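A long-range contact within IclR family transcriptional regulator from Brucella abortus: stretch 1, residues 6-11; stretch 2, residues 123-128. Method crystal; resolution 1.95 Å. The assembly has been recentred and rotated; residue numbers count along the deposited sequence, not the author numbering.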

# COMPACT_ATOMS: atom_id res chain seq x y z
N THR C 6 4.49 -10.71 17.63
CA THR C 6 3.53 -10.81 16.53
C THR C 6 3.46 -12.26 16.03
O THR C 6 4.48 -12.93 15.88
CB THR C 6 3.94 -9.88 15.38
OG1 THR C 6 4.13 -8.56 15.90
CG2 THR C 6 2.87 -9.82 14.28
N MSE C 7 2.23 -12.74 15.84
CA MSE C 7 2.06 -14.13 15.42
C MSE C 7 2.59 -14.41 14.01
O MSE C 7 2.29 -13.68 13.05
CB MSE C 7 0.58 -14.53 15.46
CG MSE C 7 -0.15 -14.14 16.73
SE MSE C 7 -2.02 -14.70 16.58
CE MSE C 7 -1.71 -16.59 16.90
N LEU C 8 3.34 -15.49 13.88
CA LEU C 8 3.80 -16.00 12.60
C LEU C 8 2.84 -17.00 11.98
O LEU C 8 2.81 -17.15 10.75
CB LEU C 8 5.17 -16.68 12.76
CG LEU C 8 6.28 -15.85 13.38
CD1 LEU C 8 7.55 -16.68 13.52
CD2 LEU C 8 6.55 -14.61 12.57
N THR C 9 2.07 -17.72 12.81
CA THR C 9 1.15 -18.76 12.35
C THR C 9 -0.21 -18.55 13.01
O THR C 9 -0.63 -19.34 13.88
CB THR C 9 1.69 -20.14 12.68
OG1 THR C 9 1.88 -20.24 14.10
CG2 THR C 9 3.02 -20.38 11.98
N PRO C 10 -0.94 -17.50 12.62
CA PRO C 10 -2.19 -17.17 13.32
C PRO C 10 -3.31 -18.18 13.13
O PRO C 10 -4.31 -18.11 13.87
CB PRO C 10 -2.58 -15.81 12.73
CG PRO C 10 -1.91 -15.76 11.41
CD PRO C 10 -0.66 -16.56 11.52
N LEU C 11 -3.19 -19.12 12.20
CA LEU C 11 -4.26 -20.09 12.02
C LEU C 11 -3.99 -21.36 12.83
O LEU C 11 -4.78 -22.32 12.75
CB LEU C 11 -4.47 -20.40 10.53
CG LEU C 11 -4.96 -19.21 9.64
CD1 LEU C 11 -5.70 -19.70 8.41
CD2 LEU C 11 -5.81 -18.20 10.40
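Stretch 2 (123-128) ARDRLS

No direct hydrogen bond joins these two stretches, although two arginines of stretch 2 reach into the contact; the polar link runs through one water. Water 1 donates to Thr 6 O (2.9 Å) and accepts from Arg 124 NH2 (2.8 Å), tying stretch 1 to a long side chain.

Stretch 1 has no regular helix or strand. Stretch 2 enters as the end of a strand, residues 123-125, and then reverses in a type II' beta turn from Asp 125 to Ser 128, closed by the backbone hydrogen bonds Asp 125 N to Ser 128 O (2.8 Å) and Ser 128 N to Asp 125 O (3.0 Å). Up to Arg 126 it runs broadly the same way as stretch 1. Arg 126, phi/psi 56/-112, takes the first corner of the turn, where a positive phi is required. Its carbonyl is held by Arg 124, NH1 to Arg 126 O at 2.8 Å, bracing the turn.

The backbones come closest at Leu 8 and Arg 126, whose CA atoms lie 5.7 Å apart. Leu 8 meets three residues of stretch 2: its CD2 lies 4.1 Å from Arg 124 NH1, at the edge of that guanidinium, and 4.3 Å from Arg 126 CB, while its CD1 packs against Leu 127 CD2 at 4.3 Å in an apolar contact.

The Arg 126 side chain extends along stretch 1, with chi2 to chi4 all near 180°. Arg 126 NE passes 3.9 Å from Met 7 O, Arg 126 NH1 3.7 Å from Leu 8 O, and Arg 126 NH2 3.3 Å from Pro 10 CG; Pro 10 CD lies over one face of the guanidinium. Arg 126 NH1 and NH2 find hydrogen bonds elsewhere in the structure, whereas Arg 126 NE and Met 7 O are buried without a partner.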

# COMPACT_ATOMS: atom_id res chain seq x y z
N ALA C 123 11.35 -2.44 7.65
CA ALA C 123 10.96 -3.03 8.93
C ALA C 123 10.37 -4.42 8.67
O ALA C 123 9.95 -4.74 7.55
CB ALA C 123 9.94 -2.15 9.68
N ARG C 124 10.34 -5.24 9.71
CA ARG C 124 9.96 -6.63 9.55
C ARG C 124 8.44 -6.79 9.53
O ARG C 124 7.72 -6.12 10.28
CB ARG C 124 10.53 -7.46 10.70
CG ARG C 124 10.21 -8.94 10.58
CD ARG C 124 10.90 -9.76 11.67
NE ARG C 124 10.32 -9.51 13.00
CZ ARG C 124 9.28 -10.17 13.50
NH1 ARG C 124 8.67 -11.12 12.79
NH2 ARG C 124 8.84 -9.88 14.71
N ASP C 125 7.96 -7.70 8.67
CA ASP C 125 6.60 -8.25 8.74
C ASP C 125 6.71 -9.76 8.57
O ASP C 125 7.09 -10.24 7.49
CB ASP C 125 5.64 -7.63 7.69
CG ASP C 125 4.23 -8.32 7.69
OD1 ASP C 125 3.91 -9.10 6.76
OD2 ASP C 125 3.44 -8.09 8.64
N ARG C 126 6.43 -10.50 9.65
CA ARG C 126 6.56 -11.95 9.76
C ARG C 126 7.98 -12.38 9.43
O ARG C 126 8.90 -12.06 10.18
CB ARG C 126 5.54 -12.70 8.89
CG ARG C 126 4.14 -12.60 9.44
CD ARG C 126 3.24 -13.69 8.89
NE ARG C 126 1.88 -13.37 9.23
CZ ARG C 126 0.83 -14.11 8.90
NH1 ARG C 126 0.99 -15.23 8.19
NH2 ARG C 126 -0.37 -13.72 9.28
N LEU C 127 8.18 -13.08 8.31
CA LEU C 127 9.51 -13.56 7.94
C LEU C 127 10.12 -12.78 6.77
O LEU C 127 11.00 -13.29 6.08
CB LEU C 127 9.46 -15.07 7.62
CG LEU C 127 8.93 -15.98 8.75
CD1 LEU C 127 8.62 -17.41 8.27
CD2 LEU C 127 9.89 -16.01 9.92
N SER C 128 9.67 -11.54 6.55
CA SER C 128 10.19 -10.69 5.49
C SER C 128 10.50 -9.29 6.03
O SER C 128 10.00 -8.87 7.07
CB SER C 128 9.18 -10.58 4.32
OG SER C 128 8.95 -11.84 3.70
O HOH W 1 7.10 -11.96 15.17